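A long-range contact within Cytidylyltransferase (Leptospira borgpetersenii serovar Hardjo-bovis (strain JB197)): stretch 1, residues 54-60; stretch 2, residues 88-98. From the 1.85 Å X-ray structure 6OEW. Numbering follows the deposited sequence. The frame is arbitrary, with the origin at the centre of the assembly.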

# COMPACT_ATOMS: atom_id res chain seq x y z
N VAL A 54 0.19 12.33 3.05
CA VAL A 54 0.90 11.06 3.03
C VAL A 54 1.79 11.04 4.27
O VAL A 54 2.47 12.03 4.57
N VAL A 55 1.75 9.93 5.00
CA VAL A 55 2.62 9.72 6.15
C VAL A 55 3.23 8.33 6.01
O VAL A 55 2.52 7.36 5.70
N VAL A 56 4.54 8.22 6.24
CA VAL A 56 5.20 6.93 6.34
C VAL A 56 5.22 6.52 7.81
O VAL A 56 5.69 7.28 8.68
N LEU A 57 4.70 5.34 8.09
CA LEU A 57 4.60 4.81 9.44
C LEU A 57 5.66 3.72 9.56
O LEU A 57 5.54 2.67 8.91
N THR A 58 6.65 3.93 10.42
CA THR A 58 7.71 2.93 10.55
C THR A 58 7.95 2.65 12.03
O THR A 58 7.12 3.02 12.87
N THR A 59 9.04 1.96 12.38
CA THR A 59 9.29 1.64 13.78
C THR A 59 10.28 2.63 14.38
O THR A 59 10.87 3.46 13.69
N GLU A 60 10.49 2.49 15.68
CA GLU A 60 11.44 3.28 16.44
C GLU A 60 12.83 2.68 16.46
O GLU A 60 13.74 3.25 17.09
N GLN A 88 -1.96 -0.43 16.64
CA GLN A 88 -1.55 0.69 17.48
C GLN A 88 -0.78 1.73 16.66
O GLN A 88 -0.98 2.93 16.86
N ARG A 89 0.11 1.28 15.77
CA ARG A 89 0.86 2.24 14.96
C ARG A 89 -0.07 3.08 14.09
O ARG A 89 0.11 4.30 13.97
N TYR A 90 -1.07 2.44 13.46
CA TYR A 90 -2.00 3.18 12.61
C TYR A 90 -2.94 4.04 13.43
O TYR A 90 -3.32 5.15 13.01
N LEU A 91 -3.37 3.54 14.59
CA LEU A 91 -4.27 4.33 15.42
C LEU A 91 -3.55 5.55 15.99
O LEU A 91 -4.08 6.66 15.98
N ASP A 92 -2.31 5.36 16.47
CA ASP A 92 -1.50 6.48 16.93
C ASP A 92 -1.34 7.53 15.82
O ASP A 92 -1.55 8.74 16.04
N ALA A 93 -0.96 7.09 14.62
CA ALA A 93 -0.73 8.02 13.52
C ALA A 93 -2.01 8.75 13.13
O ALA A 93 -2.00 9.97 12.92
N ALA A 94 -3.12 8.01 13.01
CA ALA A 94 -4.38 8.64 12.59
C ALA A 94 -4.83 9.69 13.59
O ALA A 94 -5.28 10.78 13.21
N LYS A 95 -4.70 9.40 14.88
CA LYS A 95 -5.06 10.40 15.88
C LYS A 95 -4.09 11.58 15.85
O LYS A 95 -4.52 12.74 15.98
N THR A 96 -2.79 11.30 15.71
CA THR A 96 -1.79 12.37 15.64
C THR A 96 -2.11 13.36 14.52
O THR A 96 -2.01 14.57 14.71
N TYR A 97 -2.50 12.85 13.36
CA TYR A 97 -2.72 13.69 12.19
C TYR A 97 -4.19 14.02 11.97
O TYR A 97 -4.53 14.58 10.92
N ASN A 98 -5.06 13.70 12.93
CA ASN A 98 -6.51 13.95 12.85
C ASN A 98 -7.10 13.38 11.56
O ASN A 98 -7.87 14.04 10.85

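The contact sets a buried β-strand, beginning at V54, against a helix that runs from before Q88 to T96. Their axes come within 9.2 Å, and their N-to-C directions differ by 138°, so the two elements run obliquely antiparallel. The closest backbone register is L57 with R89, whose CA atoms lie 7.1 Å apart. Together the two stretches bury 375 Å², and L57 contributes the largest covered area of any residue, 111 Å².

The alternation expected of a strand decides which side chains take part. V55 and L57 direct their CA-to-CB bonds toward the helix, whereas V54 and V56 remain out of reach of the helix. On the helical side R89, A93 and Y97 point toward the strand. Their spacing of four residues brings them to one face of the helix, and Y97 is the first residue to leave helical phi/psi. Y90 starts sideways, but the end of its side chain comes nearer. L91 points away and takes no part.

Apolar packing centres on L57, with chi1 at -82° (m) and chi2 at 53° (p). This conformation carries CD2 to the helix, where it lies 3.8 Å from Y90 CD1 and also 3.8 Å from A93 CB. The small A93 side chain thus makes its contact through its methyl alone. Farther along, V55 adopts chi1 t (-168°), and its CG1 approaches Y97 CE2 at 3.6 Å. Because the elements run in roughly opposite directions, the earlier strand residue V55 meets the later Y97, while L57 meets residues nearer the start of the helical stretch.

Two of these contacts qualify as CH-pi interactions. L57 CD2 sits 3.6 Å from the centroid of the Y90 ring and only 7° off its normal, almost directly above the face. Y90 has chi1 at -92°, between wells, and chi2 at 79°. V55 CG2 lies 4.1 Å from the centroid of the Y97 ring, 16° off the normal, again over the face; Y97 has chi1 m (-61°). V55 therefore meets this tyrosine with both methyls, CG2 over the ring and CG1 close to CE2.

The polar component belongs to R89, whose chi1 to chi3 are t, t and m. R89 NH1 donates a hydrogen bond to L57 O at 2.9 Å, but the N-H...acceptor angle of 128° marks it as weak. The acceptor lies at the guanidinium edge, near its plane, while T58 O lies over one face. The aliphatic part of the arginine packs as well: R89 CD is 3.6 Å from L57 CB and 3.5 Å from T58 O. T59 CG2 approaches R89 NH2 at 3.8 Å, from an oblique direction. R89 NE and NH2 find hydrogen-bond partners elsewhere in the structure, as do Y90 OH and T58 OG1, the latter on a side chain pointing away from the helix.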

# COMPACT_ATOMS: atom_id res chain seq x y z
CB VAL A 54 1.74 10.92 1.75
CG1 VAL A 54 2.61 9.68 1.82
CG2 VAL A 54 0.84 10.82 0.54
CB VAL A 55 1.87 9.84 7.49
CG1 VAL A 55 2.88 9.90 8.67
CG2 VAL A 55 0.88 11.05 7.49
CB VAL A 56 6.62 6.97 5.76
CG1 VAL A 56 7.39 5.66 6.07
CG2 VAL A 56 6.59 7.21 4.25
CB LEU A 57 3.23 4.22 9.72
CG LEU A 57 2.07 5.15 10.13
CD1 LEU A 57 1.90 6.29 9.12
CD2 LEU A 57 0.83 4.29 10.24
CB THR A 58 8.97 3.42 9.80
OG1 THR A 58 9.95 2.36 9.72
CG2 THR A 58 9.58 4.65 10.49
CB THR A 59 9.85 0.21 13.96
OG1 THR A 59 11.28 0.27 13.83
CG2 THR A 59 9.29 -0.75 12.90
CB GLU A 60 10.95 3.46 17.88
CG GLU A 60 9.56 4.12 17.95
CD GLU A 60 9.16 4.46 19.38
OE1 GLU A 60 8.04 4.07 19.82
OE2 GLU A 60 9.96 5.12 20.07
CB GLN A 88 -0.70 0.24 18.66
CG GLN A 88 -0.33 1.40 19.61
CD GLN A 88 0.83 1.10 20.56
OE1 GLN A 88 2.02 1.28 20.22
NE2 GLN A 88 0.50 0.63 21.76
CB ARG A 89 1.88 1.52 14.09
CG ARG A 89 3.02 2.44 13.62
CD ARG A 89 3.80 1.89 12.42
NE ARG A 89 4.42 0.60 12.72
CZ ARG A 89 5.02 -0.16 11.81
NH1 ARG A 89 5.09 0.26 10.54
NH2 ARG A 89 5.56 -1.33 12.18
CB TYR A 90 -2.82 2.24 11.73
CG TYR A 90 -2.19 1.99 10.40
CD1 TYR A 90 -1.13 1.09 10.28
CD2 TYR A 90 -2.62 2.67 9.26
CE1 TYR A 90 -0.53 0.86 9.07
CE2 TYR A 90 -2.03 2.45 8.04
CZ TYR A 90 -0.98 1.54 7.95
OH TYR A 90 -0.38 1.33 6.73
CB LEU A 91 -4.86 3.45 16.53
CG LEU A 91 -6.02 4.00 17.35
CD1 LEU A 91 -7.12 4.52 16.43
CD2 LEU A 91 -6.56 2.94 18.28
CB ASP A 92 -0.10 6.00 17.36
CG ASP A 92 -0.07 5.29 18.72
OD1 ASP A 92 -1.06 5.27 19.46
OD2 ASP A 92 1.01 4.72 19.03
CB ALA A 93 -0.16 7.28 12.31
CB ALA A 94 -5.46 7.57 12.42
CB LYS A 95 -5.08 9.77 17.28
CG LYS A 95 -6.20 8.78 17.55
CD LYS A 95 -6.04 8.25 18.98
CE LYS A 95 -6.79 6.95 19.24
NZ LYS A 95 -6.22 6.20 20.43
CB THR A 96 -0.40 11.77 15.44
OG1 THR A 96 -0.00 11.12 16.65
CG2 THR A 96 0.63 12.82 15.08
CB TYR A 97 -2.11 13.03 10.96
CG TYR A 97 -0.62 12.85 11.10
CD1 TYR A 97 0.24 13.94 11.03
CD2 TYR A 97 -0.06 11.58 11.32
CE1 TYR A 97 1.61 13.78 11.18
CE2 TYR A 97 1.29 11.43 11.49
CZ TYR A 97 2.13 12.53 11.41
OH TYR A 97 3.50 12.39 11.55
CB ASN A 98 -6.81 15.44 12.99
CG ASN A 98 -6.35 15.99 14.33
OD1 ASN A 98 -5.30 16.62 14.44
ND2 ASN A 98 -7.12 15.71 15.38